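NTP pyrophosphohydrolase MazG-like domain-containing protein (Vibrio sp. DAT722, PDB 2Q73) probably hydrolyses nucleoside triphosphates to monophosphates and pyrophosphate in a magnesium-dependent, house-cleaning reaction. Local coordinates at residues M1-L6 with V75-T80; S8-F13 with V62-C67; E12-P17 with E21-K26; V31-E36 with A56-D61. All coordinates share one frame; numbering follows the deposited sequence.

In the fold
Contact 4 is the metal site: Glu33, Glu58 and Asp61 bind the magnesium ion together with Glu30. Contact 2 shares helix 55-72 with it, their centres about 15 Å apart, and the side chain of Tyr64 is about 9 Å from the ion. Contact 3 joins contact 2 directly, Tyr64 OH meeting Asp14 OD2 at 2.6 Å. Contact 1 sets the N-terminus against the start of helix 77-90, its centre about 21 Å from that of contact 4, yet it touches contact 2 where Leu6 CD2 packs on Leu63 CD2 at 3.8 Å. All four contacts also meet the second subunit of the tetramer.

Contact 1 (M1-L6 with V75-T80); sequences MKLSEL and VNLEKT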
loop_
_atom_site.group_PDB
_atom_site.type_symbol
_atom_site.label_atom_id
_atom_site.label_comp_id
_atom_site.label_asym_id
_atom_site.label_seq_id
_atom_site.Cartn_x
_atom_site.Cartn_y
_atom_site.Cartn_z
ATOM N N MET C 1 -2.189 22.525 16.110
ATOM C CA MET C 1 -0.894 22.173 15.469
ATOM C C MET C 1 -0.908 22.534 13.979
ATOM O O MET C 1 -1.665 21.949 13.200
ATOM C CB MET C 1 -0.581 20.681 15.685
ATOM C CG MET C 1 0.763 20.196 15.117
ATOM S SD MET C 1 2.212 20.762 16.048
ATOM C CE MET C 1 2.826 19.255 16.778
ATOM N N LYS C 2 -0.082 23.515 13.601
ATOM C CA LYS C 2 0.212 23.799 12.189
ATOM C C LYS C 2 0.978 22.623 11.563
ATOM O O LYS C 2 1.729 21.936 12.248
ATOM C CB LYS C 2 1.046 25.073 12.043
ATOM C CG LYS C 2 0.249 26.377 12.140
ATOM C CD LYS C 2 1.159 27.608 12.193
ATOM C CE LYS C 2 1.430 28.212 10.811
ATOM N NZ LYS C 2 2.262 27.334 9.924
ATOM N N LEU C 3 0.793 22.425 10.261
ATOM C CA LEU C 3 1.464 21.352 9.513
ATOM C C LEU C 3 2.995 21.482 9.555
ATOM O O LEU C 3 3.714 20.482 9.721
ATOM C CB LEU C 3 0.964 21.358 8.069
ATOM C CG LEU C 3 1.479 20.339 7.057
ATOM C CD1 LEU C 3 1.206 18.920 7.522
ATOM C CD2 LEU C 3 0.828 20.605 5.718
ATOM N N SER C 4 3.477 22.714 9.387
ATOM C CA SER C 4 4.907 23.023 9.455
ATOM C C SER C 4 5.491 22.752 10.840
ATOM O O SER C 4 6.604 22.223 10.948
ATOM C CB SER C 4 5.192 24.462 8.992
ATOM O OG SER C 4 4.514 25.440 9.777
ATOM N N GLU C 5 4.734 23.095 11.887
ATOM C CA GLU C 5 5.111 22.786 13.275
ATOM C C GLU C 5 5.143 21.274 13.566
ATOM O O GLU C 5 6.050 20.792 14.248
ATOM C CB GLU C 5 4.195 23.512 14.272
ATOM C CG GLU C 5 4.433 25.013 14.337
ATOM C CD GLU C 5 3.261 25.802 14.940
ATOM O OE1 GLU C 5 2.241 25.192 15.357
ATOM O OE2 GLU C 5 3.362 27.046 14.980
ATOM N N LEU C 6 4.158 20.535 13.065
ATOM C CA LEU C 6 4.153 19.086 13.216
ATOM C C LEU C 6 5.384 18.485 12.526
ATOM O O LEU C 6 6.083 17.634 13.096
ATOM C CB LEU C 6 2.860 18.483 12.652
ATOM C CG LEU C 6 2.738 16.953 12.673
ATOM C CD1 LEU C 6 2.708 16.419 14.103
ATOM C CD2 LEU C 6 1.498 16.493 11.908
ATOM N N VAL C 75 11.441 18.060 1.682
ATOM C CA VAL C 75 10.152 18.638 1.303
ATOM C C VAL C 75 9.550 19.520 2.409
ATOM O O VAL C 75 9.520 19.133 3.578
ATOM C CB VAL C 75 9.133 17.548 0.907
ATOM C CG1 VAL C 75 7.798 18.202 0.516
ATOM C CG2 VAL C 75 9.687 16.680 -0.230
ATOM N N ASN C 76 9.058 20.688 2.015
ATOM C CA ASN C 76 8.302 21.564 2.900
ATOM C C ASN C 76 6.816 21.389 2.555
ATOM O O ASN C 76 6.355 21.844 1.506
ATOM C CB ASN C 76 8.765 23.020 2.725
ATOM C CG ASN C 76 8.032 24.002 3.644
ATOM O OD1 ASN C 76 6.868 23.817 3.985
ATOM N ND2 ASN C 76 8.718 25.059 4.030
ATOM N N LEU C 77 6.076 20.727 3.438
ATOM C CA LEU C 77 4.691 20.347 3.129
ATOM C C LEU C 77 3.762 21.559 3.047
ATOM O O LEU C 77 2.880 21.615 2.186
ATOM C CB LEU C 77 4.154 19.283 4.104
ATOM C CG LEU C 77 4.749 17.885 3.934
ATOM C CD1 LEU C 77 4.469 17.028 5.168
ATOM C CD2 LEU C 77 4.253 17.210 2.651
ATOM N N GLU C 78 3.973 22.529 3.938
ATOM C CA GLU C 78 3.172 23.753 3.951
ATOM C C GLU C 78 3.382 24.543 2.657
ATOM O O GLU C 78 2.419 24.978 2.040
ATOM C CB GLU C 78 3.462 24.570 5.214
ATOM C CG GLU C 78 2.790 25.955 5.300
ATOM C CD GLU C 78 1.271 25.915 5.442
ATOM O OE1 GLU C 78 0.681 24.832 5.658
ATOM O OE2 GLU C 78 0.658 27.002 5.342
ATOM N N LYS C 79 4.635 24.686 2.227
ATOM C CA LYS C 79 4.942 25.374 0.965
ATOM C C LYS C 79 4.370 24.618 -0.239
ATOM O O LYS C 79 3.833 25.237 -1.167
ATOM C CB LYS C 79 6.451 25.597 0.802
ATOM C CG LYS C 79 6.842 26.505 -0.367
ATOM C CD LYS C 79 6.429 27.958 -0.124
ATOM C CE LYS C 79 6.887 28.873 -1.258
ATOM N NZ LYS C 79 6.572 30.296 -0.972
ATOM N N THR C 80 4.491 23.288 -0.209
ATOM C CA THR C 80 3.931 22.426 -1.256
ATOM C C THR C 80 2.411 22.609 -1.327
ATOM O O THR C 80 1.850 22.781 -2.418
ATOM C CB THR C 80 4.320 20.932 -1.063
ATOM O OG1 THR C 80 5.749 20.820 -1.055
ATOM C CG2 THR C 80 3.767 20.083 -2.191
#
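At the start of the helix against which Leu3 packs, one carbonyl oxygen, Asn76 O, is gripped twice by a single residue. Thr80 N donates to Asn76 O at 2.9 Å, and Thr80 OG1 donates to Asn76 O at 2.8 Å from above the carbonyl plane. Asn76 is also the N-cap: Lys79 N aims almost straight at Asn76 OD1 (3.0 Å, 172° at the hydrogen). Across this helix start the contact itself is mostly apolar. Leu3 CD2 rests on Leu77 CB at 3.9 Å, the two side chains crossing at about a right angle, while Ser4 CB lies against Glu78 CB at 4.2 Å. Glu78 sets CG opposite its own backbone N (chi1 174°) and then bends at chi2, which brings OE1 beside the same Leu3 methyl. No hydrogen bond spans the two segments; Lys2 NZ stays 4.9 Å from Glu78 OE2, where only a longer-range attraction would be expected. Gln7, one turn beyond Leu3, adds polar ties by binding Val75 O and Leu77 N. Helix 3-13 and helix 77-90 thus meet beside helix 55-72, whose Ala70 touches Leu77, and Leu63 of the second subunit packs on Leu3.

Contact 2 (S8-F13 with V62-C67); sequences SHIKEF and VLYYVC
Ile10 drives its end between Tyr64 and Cys67 where two helices of the all-alpha MazG fold cross steeply, at -79° with their axes 10.0 Å apart. This is the tight part of the contact. Ile10 CD1 lies only 3.5 Å from Cys67 CB, closer than carbons usually pack, and 3.6 Å from Tyr64 CD1. The other branch of the isoleucine works differently: with CG1 beside the backbone N (chi1 -69°), CG2 is carried over one face of the Tyr64 ring, a CH-pi contact 4.2 Å from the ring centroid and 27° off its normal. Ala68 touches Ile10 and Leu6 touches Cys67 beside it. A turn farther on, toward the end of helix 3-13, the packing thins out. Phe13 is largely exposed; little of it is covered by helix 55-72, and it has Asn88 of the second subunit as another neighbour. Its ring and that of Tyr64 cross at about a right angle and meet at their edges, without stacking. The tyrosine hydroxyl is hydrogen-bonded to Asp14, just beyond the helix; against the phenylalanine it makes a plain edge contact, Tyr64 OH lying in the plane of the Phe13 ring, 3.4 Å from Phe13 CD2.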
loop_
_atom_site.group_PDB
_atom_site.type_symbol
_atom_site.label_atom_id
_atom_site.label_comp_id
_atom_site.label_asym_id
_atom_site.label_seq_id
_atom_site.Cartn_x
_atom_site.Cartn_y
_atom_site.Cartn_z
ATOM N N SER C 8 8.245 19.908 11.800
ATOM C CA SER C 8 9.475 20.275 12.504
ATOM C C SER C 8 9.615 19.576 13.862
ATOM O O SER C 8 10.726 19.219 14.251
ATOM C CB SER C 8 9.668 21.799 12.596
ATOM O OG SER C 8 8.727 22.381 13.461
ATOM N N HIS C 9 8.501 19.347 14.558
ATOM C CA HIS C 9 8.511 18.568 15.804
ATOM C C HIS C 9 8.905 17.101 15.554
ATOM O O HIS C 9 9.666 16.516 16.325
ATOM C CB HIS C 9 7.160 18.682 16.540
ATOM C CG HIS C 9 6.962 19.990 17.247
ATOM N ND1 HIS C 9 6.032 20.160 18.251
ATOM C CD2 HIS C 9 7.588 21.185 17.113
ATOM C CE1 HIS C 9 6.085 21.405 18.692
ATOM N NE2 HIS C 9 7.021 22.048 18.017
ATOM N N ILE C 10 8.419 16.521 14.460
ATOM C CA ILE C 10 8.791 15.156 14.101
ATOM C C ILE C 10 10.283 15.094 13.749
ATOM O O ILE C 10 10.987 14.183 14.194
ATOM C CB ILE C 10 7.913 14.606 12.967
ATOM C CG1 ILE C 10 6.478 14.397 13.468
ATOM C CG2 ILE C 10 8.497 13.274 12.390
ATOM C CD1 ILE C 10 5.505 13.952 12.362
ATOM N N LYS C 11 10.766 16.077 12.987
ATOM C CA LYS C 11 12.201 16.165 12.679
ATOM C C LYS C 11 13.091 16.199 13.924
ATOM O O LYS C 11 14.132 15.543 13.951
ATOM C CB LYS C 11 12.518 17.360 11.772
ATOM C CG LYS C 11 13.951 17.341 11.267
ATOM C CD LYS C 11 14.199 18.310 10.146
ATOM C CE LYS C 11 15.672 18.269 9.777
ATOM N NZ LYS C 11 15.977 19.133 8.617
ATOM N N GLU C 12 12.686 16.960 14.944
ATOM C CA GLU C 12 13.421 17.046 16.220
ATOM C C GLU C 12 13.559 15.694 16.922
ATOM O O GLU C 12 14.571 15.412 17.561
ATOM C CB GLU C 12 12.722 18.015 17.182
ATOM C CG GLU C 12 12.852 19.494 16.836
ATOM C CD GLU C 12 12.173 20.412 17.879
ATOM O OE1 GLU C 12 10.921 20.377 18.041
ATOM O OE2 GLU C 12 12.903 21.175 18.534
ATOM N N PHE C 13 12.513 14.885 16.801
ATOM C CA PHE C 13 12.357 13.604 17.475
ATOM C C PHE C 13 12.945 12.420 16.673
ATOM O O PHE C 13 13.452 11.453 17.240
ATOM C CB PHE C 13 10.848 13.361 17.658
ATOM C CG PHE C 13 10.504 12.029 18.272
ATOM C CD1 PHE C 13 10.847 11.756 19.602
ATOM C CD2 PHE C 13 9.821 11.065 17.539
ATOM C CE1 PHE C 13 10.531 10.534 20.179
ATOM C CE2 PHE C 13 9.504 9.835 18.111
ATOM C CZ PHE C 13 9.866 9.574 19.438
ATOM N N VAL C 62 -0.050 7.151 9.570
ATOM C CA VAL C 62 0.280 7.428 8.168
ATOM C C VAL C 62 0.812 8.877 8.034
ATOM O O VAL C 62 1.873 9.112 7.405
ATOM C CB VAL C 62 -0.928 7.152 7.229
ATOM C CG1 VAL C 62 -0.633 7.667 5.830
ATOM C CG2 VAL C 62 -1.236 5.628 7.192
ATOM N N LEU C 63 0.098 9.824 8.645
ATOM C CA LEU C 63 0.477 11.246 8.679
ATOM C C LEU C 63 1.895 11.434 9.231
ATOM O O LEU C 63 2.678 12.232 8.689
ATOM C CB LEU C 63 -0.523 12.055 9.516
ATOM C CG LEU C 63 -0.195 13.523 9.798
ATOM C CD1 LEU C 63 -0.153 14.251 8.479
ATOM C CD2 LEU C 63 -1.220 14.166 10.744
ATOM N N TYR C 64 2.217 10.684 10.286
ATOM C CA TYR C 64 3.532 10.753 10.916
ATOM C C TYR C 64 4.605 10.399 9.893
ATOM O O TYR C 64 5.583 11.123 9.750
ATOM C CB TYR C 64 3.622 9.807 12.115
ATOM C CG TYR C 64 4.994 9.806 12.773
ATOM C CD1 TYR C 64 5.265 10.632 13.858
ATOM C CD2 TYR C 64 6.024 8.976 12.298
ATOM C CE1 TYR C 64 6.526 10.642 14.465
ATOM C CE2 TYR C 64 7.278 8.976 12.895
ATOM C CZ TYR C 64 7.520 9.808 13.979
ATOM O OH TYR C 64 8.764 9.831 14.576
ATOM N N TYR C 65 4.412 9.300 9.168
ATOM C CA TYR C 65 5.416 8.889 8.172
ATOM C C TYR C 65 5.455 9.758 6.921
ATOM O O TYR C 65 6.524 9.931 6.349
ATOM C CB TYR C 65 5.353 7.379 7.893
ATOM C CG TYR C 65 5.933 6.657 9.064
ATOM C CD1 TYR C 65 5.105 6.037 10.018
ATOM C CD2 TYR C 65 7.320 6.698 9.302
ATOM C CE1 TYR C 65 5.666 5.409 11.147
ATOM C CE2 TYR C 65 7.878 6.106 10.411
ATOM C CZ TYR C 65 7.047 5.466 11.328
ATOM O OH TYR C 65 7.625 4.865 12.391
ATOM N N VAL C 66 4.312 10.339 6.536
ATOM C CA VAL C 66 4.290 11.357 5.483
ATOM C C VAL C 66 5.173 12.559 5.899
ATOM O O VAL C 66 6.012 13.006 5.124
ATOM C CB VAL C 66 2.841 11.776 5.104
ATOM C CG1 VAL C 66 2.836 13.058 4.281
ATOM C CG2 VAL C 66 2.142 10.657 4.302
ATOM N N CYS C 67 5.003 13.053 7.128
ATOM C CA CYS C 67 5.872 14.144 7.625
ATOM C C CYS C 67 7.342 13.715 7.742
ATOM O O CYS C 67 8.249 14.487 7.391
ATOM C CB CYS C 67 5.378 14.664 8.967
ATOM S SG CYS C 67 3.792 15.523 8.849
#

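Contact 3 (E12-P17 with E21-K26); sequences EFDYAP and EHYFFK
Tyr23 OH is held between Asp14 and the backbone N-H of Ala16. It donates a short hydrogen bond to Asp14 OD1, 2.6 Å away, reaching that oxygen from above the carboxylate plane, and it accepts a weak one from Ala16 N at 3.0 Å, bent to 129° at the hydrogen. The hydroxyl therefore acts as donor to one side chain and acceptor for one backbone N-H. Both partners come to the edge of the ring: Asp14 approaches Tyr23 from the opposite direction, its carboxylate plane turned 36° from the ring plane, and Ala16 O sits in the ring plane 3.5 Å from Tyr23 CE1. The methyl of Ala16 adds a light apolar touch near the hydroxyl. These bonds span the connection between the first two helices of the four-helix MazG fold, pinning the extended stretch after helix 3-13 to the start of helix 20-39. Asp14, the first residue to leave helical geometry, places CG anti to its amide nitrogen (chi1 -178°), and this swings the carboxylate toward Tyr23. Farther out, Asp14 OD2 receives a hydrogen bond from a water at 2.7 Å, and the same water lies 2.8 Å from His22 NE2. The imidazole stands edge-on over one face of the tyrosine, with His22 CD2 3.6 Å above the centre of the Tyr23 ring. Asp14 OD2 has its second partner on helix 55-72, and Ala68 and Ile72 of that helix touch the ring of Tyr23.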
loop_
_atom_site.group_PDB
_atom_site.type_symbol
_atom_site.label_atom_id
_atom_site.label_comp_id
_atom_site.label_asym_id
_atom_site.label_seq_id
_atom_site.Cartn_x
_atom_site.Cartn_y
_atom_site.Cartn_z
ATOM N N GLU C 12 12.686 16.960 14.944
ATOM C CA GLU C 12 13.421 17.046 16.220
ATOM C C GLU C 12 13.559 15.694 16.922
ATOM O O GLU C 12 14.571 15.412 17.561
ATOM C CB GLU C 12 12.722 18.015 17.182
ATOM C CG GLU C 12 12.852 19.494 16.836
ATOM C CD GLU C 12 12.173 20.412 17.879
ATOM O OE1 GLU C 12 10.921 20.377 18.041
ATOM O OE2 GLU C 12 12.903 21.175 18.534
ATOM N N PHE C 13 12.513 14.885 16.801
ATOM C CA PHE C 13 12.357 13.604 17.475
ATOM C C PHE C 13 12.945 12.420 16.673
ATOM O O PHE C 13 13.452 11.453 17.240
ATOM C CB PHE C 13 10.848 13.361 17.658
ATOM C CG PHE C 13 10.504 12.029 18.272
ATOM C CD1 PHE C 13 10.847 11.756 19.602
ATOM C CD2 PHE C 13 9.821 11.065 17.539
ATOM C CE1 PHE C 13 10.531 10.534 20.179
ATOM C CE2 PHE C 13 9.504 9.835 18.111
ATOM C CZ PHE C 13 9.866 9.574 19.438
ATOM N N ASP C 14 12.883 12.508 15.354
ATOM C CA ASP C 14 13.082 11.336 14.520
ATOM C C ASP C 14 13.532 11.773 13.131
ATOM O O ASP C 14 12.721 11.968 12.226
ATOM C CB ASP C 14 11.759 10.546 14.458
ATOM C CG ASP C 14 11.853 9.248 13.637
ATOM O OD1 ASP C 14 12.954 8.887 13.153
ATOM O OD2 ASP C 14 10.802 8.587 13.485
ATOM N N TYR C 15 14.839 11.903 12.964
ATOM C CA TYR C 15 15.399 12.312 11.685
ATOM C C TYR C 15 16.683 11.532 11.412
ATOM O O TYR C 15 17.734 11.833 11.974
ATOM C CB TYR C 15 15.657 13.830 11.674
ATOM C CG TYR C 15 16.213 14.324 10.367
ATOM C CD1 TYR C 15 15.458 14.263 9.210
ATOM C CD2 TYR C 15 17.502 14.857 10.292
ATOM C CE1 TYR C 15 15.962 14.701 7.997
ATOM C CE2 TYR C 15 18.023 15.304 9.075
ATOM C CZ TYR C 15 17.240 15.215 7.932
ATOM O OH TYR C 15 17.715 15.643 6.711
ATOM N N ALA C 16 16.572 10.525 10.551
ATOM C CA ALA C 16 17.710 9.660 10.222
ATOM C C ALA C 16 17.804 9.653 8.687
ATOM O O ALA C 16 17.252 8.772 8.038
ATOM C CB ALA C 16 17.475 8.263 10.778
ATOM N N PRO C 17 18.452 10.680 8.108
ATOM C CA PRO C 17 18.464 10.839 6.640
ATOM C C PRO C 17 19.102 9.659 5.872
ATOM O O PRO C 17 18.781 9.427 4.710
ATOM C CB PRO C 17 19.281 12.126 6.436
ATOM C CG PRO C 17 20.051 12.328 7.708
ATOM C CD PRO C 17 19.183 11.760 8.792
ATOM N N GLU C 21 14.863 4.162 3.424
ATOM C CA GLU C 21 14.010 2.974 3.258
ATOM C C GLU C 21 13.208 2.638 4.505
ATOM O O GLU C 21 12.050 2.210 4.396
ATOM C CB GLU C 21 14.819 1.736 2.861
ATOM C CG GLU C 21 15.033 1.546 1.370
ATOM C CD GLU C 21 13.715 1.435 0.567
ATOM O OE1 GLU C 21 13.273 0.317 0.167
ATOM O OE2 GLU C 21 13.122 2.501 0.330
ATOM N N HIS C 22 13.820 2.793 5.686
ATOM C CA HIS C 22 13.077 2.586 6.954
ATOM C C HIS C 22 11.747 3.307 6.926
ATOM O O HIS C 22 10.696 2.731 7.242
ATOM C CB HIS C 22 13.889 3.065 8.169
ATOM C CG HIS C 22 13.049 3.366 9.380
ATOM N ND1 HIS C 22 12.652 2.395 10.277
ATOM C CD2 HIS C 22 12.548 4.536 9.850
ATOM C CE1 HIS C 22 11.930 2.951 11.236
ATOM N NE2 HIS C 22 11.854 4.251 11.002
ATOM N N TYR C 23 11.786 4.581 6.557
ATOM C CA TYR C 23 10.602 5.397 6.602
ATOM C C TYR C 23 9.585 4.976 5.556
ATOM O O TYR C 23 8.381 5.054 5.810
ATOM C CB TYR C 23 10.942 6.867 6.462
ATOM C CG TYR C 23 11.728 7.397 7.622
ATOM C CD1 TYR C 23 13.115 7.541 7.525
ATOM C CD2 TYR C 23 11.097 7.796 8.797
ATOM C CE1 TYR C 23 13.868 8.054 8.567
ATOM C CE2 TYR C 23 11.854 8.325 9.883
ATOM C CZ TYR C 23 13.227 8.449 9.750
ATOM O OH TYR C 23 14.002 8.960 10.768
ATOM N N PHE C 24 10.061 4.533 4.395
ATOM C CA PHE C 24 9.144 4.106 3.355
ATOM C C PHE C 24 8.448 2.778 3.726
ATOM O O PHE C 24 7.232 2.667 3.593
ATOM C CB PHE C 24 9.865 3.971 1.990
ATOM C CG PHE C 24 8.926 3.617 0.884
ATOM C CD1 PHE C 24 7.979 4.560 0.454
ATOM C CD2 PHE C 24 8.935 2.342 0.302
ATOM C CE1 PHE C 24 7.073 4.249 -0.579
ATOM C CE2 PHE C 24 8.027 2.014 -0.720
ATOM C CZ PHE C 24 7.091 2.963 -1.149
ATOM N N PHE C 25 9.221 1.790 4.207
ATOM C CA PHE C 25 8.633 0.558 4.764
ATOM C C PHE C 25 7.594 0.851 5.840
ATOM O O PHE C 25 6.502 0.273 5.836
ATOM C CB PHE C 25 9.716 -0.321 5.381
ATOM C CG PHE C 25 10.629 -0.965 4.388
ATOM C CD1 PHE C 25 10.118 -1.647 3.276
ATOM C CD2 PHE C 25 12.018 -0.974 4.613
ATOM C CE1 PHE C 25 10.993 -2.282 2.364
ATOM C CE2 PHE C 25 12.875 -1.598 3.722
ATOM C CZ PHE C 25 12.361 -2.243 2.589
ATOM N N LYS C 26 7.915 1.748 6.763
ATOM C CA LYS C 26 6.968 2.088 7.823
ATOM C C LYS C 26 5.701 2.731 7.292
ATOM O O LYS C 26 4.610 2.427 7.799
ATOM C CB LYS C 26 7.610 2.989 8.902
ATOM C CG LYS C 26 8.635 2.307 9.842
ATOM C CD LYS C 26 8.118 1.086 10.590
ATOM C CE LYS C 26 6.920 1.407 11.488
ATOM N NZ LYS C 26 6.403 0.188 12.207
HETATM O O HOH W 1 10.437 6.037 12.679
#

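Contact 4 (V31-E36 with A56-D61); sequences VGELSE and AEELYD. With MG (magnesium ion), chain G.
Glu33 and Glu58 share a magnesium ion as neighbouring ligands, in a site that combines Glu30-x-x-Glu33 on one helix with Glu58-x-x-Asp61 on the next, the acidic signature of the MazG fold. The helices run nearly antiparallel, at 159°, and both pairs of acids converge on the ion. From Glu33 the chain reaches out fully extended beyond CG, and Glu33 OE1 binds the metal at 2.3 Å. Glu58 instead bends back at chi2 (-48°), bringing Glu58 OE1 to the ion at 2.4 Å, while Asp61 OD2 completes this helix's share at 2.5 Å, on the opposite side of the metal from Glu33 OE1. The two glutamate carboxylates are turned almost perpendicular, 88° apart. Their coordinating oxygens, Glu33 OE1 and Glu58 OE1, come within 3.3 Å without any hydrogen bond, a closeness of like charges that the shared cation presumably offsets. Glu30 and a water supply the other ligands. Next in sequence, Leu34 turns to the apolar side beneath the metal: its CA lies 3.5 Å from Glu58 CB, and Leu34 CD1 meets Leu59 CD2 at 3.5 Å, the two leucines crossing at a slant. Leu27 of the second subunit also packs on Leu34. Ser35 points away from helix 55-72, and its hydroxyl is hydrogen-bonded to Phe25 O of the fourth subunit. Back at the ion, the bound water serves twice, coordinating the magnesium and donating to Glu58 OE2 at 2.9 Å, the carboxylate oxygen that does not bind the metal.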
loop_
_atom_site.group_PDB
_atom_site.type_symbol
_atom_site.label_atom_id
_atom_site.label_comp_id
_atom_site.label_asym_id
_atom_site.label_seq_id
_atom_site.Cartn_x
_atom_site.Cartn_y
_atom_site.Cartn_z
ATOM N N VAL C 31 -0.133 2.059 6.278
ATOM C CA VAL C 31 -1.220 2.044 5.319
ATOM C C VAL C 31 -1.954 0.700 5.455
ATOM O O VAL C 31 -3.184 0.665 5.393
ATOM C CB VAL C 31 -0.709 2.294 3.901
ATOM C CG1 VAL C 31 -1.776 1.977 2.834
ATOM C CG2 VAL C 31 -0.288 3.769 3.742
ATOM N N GLY C 32 -1.212 -0.397 5.628
ATOM C CA GLY C 32 -1.865 -1.713 5.807
ATOM C C GLY C 32 -2.678 -1.787 7.085
ATOM O O GLY C 32 -3.766 -2.335 7.106
ATOM N N GLU C 33 -2.144 -1.220 8.162
ATOM C CA GLU C 33 -2.893 -1.153 9.425
ATOM C C GLU C 33 -4.109 -0.248 9.280
ATOM O O GLU C 33 -5.170 -0.545 9.846
ATOM C CB GLU C 33 -1.965 -0.689 10.556
ATOM C CG GLU C 33 -0.906 -1.755 10.858
ATOM C CD GLU C 33 -0.045 -1.471 12.097
ATOM O OE1 GLU C 33 -0.197 -0.394 12.737
ATOM O OE2 GLU C 33 0.783 -2.363 12.449
ATOM N N LEU C 34 -3.977 0.850 8.528
ATOM C CA LEU C 34 -5.138 1.671 8.196
ATOM C C LEU C 34 -6.248 0.863 7.488
ATOM O O LEU C 34 -7.437 0.972 7.839
ATOM C CB LEU C 34 -4.739 2.883 7.325
ATOM C CG LEU C 34 -5.882 3.819 6.876
ATOM C CD1 LEU C 34 -6.605 4.459 8.092
ATOM C CD2 LEU C 34 -5.324 4.892 5.980
ATOM N N SER C 35 -5.856 0.078 6.492
ATOM C CA SER C 35 -6.789 -0.778 5.781
ATOM C C SER C 35 -7.590 -1.654 6.724
ATOM O O SER C 35 -8.816 -1.714 6.622
ATOM C CB SER C 35 -6.007 -1.638 4.792
ATOM O OG SER C 35 -6.925 -2.223 3.919
ATOM N N GLU C 36 -6.896 -2.291 7.672
ATOM C CA GLU C 36 -7.532 -3.129 8.687
ATOM C C GLU C 36 -8.515 -2.343 9.567
ATOM O O GLU C 36 -9.637 -2.809 9.799
ATOM C CB GLU C 36 -6.462 -3.793 9.561
ATOM C CG GLU C 36 -7.020 -4.845 10.541
ATOM C CD GLU C 36 -5.964 -5.395 11.477
ATOM O OE1 GLU C 36 -4.797 -4.916 11.444
ATOM O OE2 GLU C 36 -6.315 -6.297 12.266
ATOM N N ALA C 56 -8.531 6.447 13.733
ATOM C CA ALA C 56 -7.822 7.665 14.175
ATOM C C ALA C 56 -6.323 7.429 14.351
ATOM O O ALA C 56 -5.494 8.199 13.833
ATOM C CB ALA C 56 -8.443 8.209 15.478
ATOM N N GLU C 57 -5.974 6.368 15.077
ATOM C CA GLU C 57 -4.563 6.032 15.292
ATOM C C GLU C 57 -3.849 5.759 13.988
ATOM O O GLU C 57 -2.747 6.271 13.760
ATOM C CB GLU C 57 -4.404 4.842 16.239
ATOM C CG GLU C 57 -3.084 4.113 16.104
ATOM C CD GLU C 57 -2.715 3.323 17.329
ATOM O OE1 GLU C 57 -2.843 2.076 17.293
ATOM O OE2 GLU C 57 -2.300 3.948 18.329
ATOM N N GLU C 58 -4.469 4.966 13.113
ATOM C CA GLU C 58 -3.793 4.576 11.887
ATOM C C GLU C 58 -3.629 5.757 10.933
ATOM O O GLU C 58 -2.582 5.866 10.291
ATOM C CB GLU C 58 -4.487 3.382 11.191
ATOM C CG GLU C 58 -4.755 2.182 12.129
ATOM C CD GLU C 58 -3.570 1.746 12.999
ATOM O OE1 GLU C 58 -2.413 2.076 12.689
ATOM O OE2 GLU C 58 -3.818 1.034 14.002
ATOM N N LEU C 59 -4.637 6.636 10.859
ATOM C CA LEU C 59 -4.536 7.872 10.058
ATOM C C LEU C 59 -3.410 8.779 10.566
ATOM O O LEU C 59 -2.602 9.278 9.771
ATOM C CB LEU C 59 -5.866 8.637 10.018
ATOM C CG LEU C 59 -7.006 8.059 9.146
ATOM C CD1 LEU C 59 -8.282 8.842 9.338
ATOM C CD2 LEU C 59 -6.637 7.981 7.653
ATOM N N TYR C 60 -3.347 8.963 11.882
ATOM C CA TYR C 60 -2.236 9.708 12.476
ATOM C C TYR C 60 -0.888 9.030 12.145
ATOM O O TYR C 60 0.085 9.701 11.799
ATOM C CB TYR C 60 -2.385 9.859 13.991
ATOM C CG TYR C 60 -1.235 10.689 14.536
ATOM C CD1 TYR C 60 -1.286 12.077 14.509
ATOM C CD2 TYR C 60 -0.057 10.077 14.972
ATOM C CE1 TYR C 60 -0.199 12.846 14.972
ATOM C CE2 TYR C 60 1.028 10.827 15.416
ATOM C CZ TYR C 60 0.951 12.203 15.410
ATOM O OH TYR C 60 2.028 12.948 15.865
ATOM N N ASP C 61 -0.830 7.705 12.251
ATOM C CA ASP C 61 0.427 7.018 11.994
ATOM C C ASP C 61 0.886 7.175 10.535
ATOM O O ASP C 61 2.078 7.295 10.290
ATOM C CB ASP C 61 0.339 5.536 12.364
ATOM C CG ASP C 61 0.196 5.298 13.865
ATOM O OD1 ASP C 61 0.350 6.231 14.682
ATOM O OD2 ASP C 61 -0.073 4.131 14.226
HETATM MG MG MG G . -0.134 1.776 13.509
HETATM O O HOH W 2 -1.237 0.584 15.264
#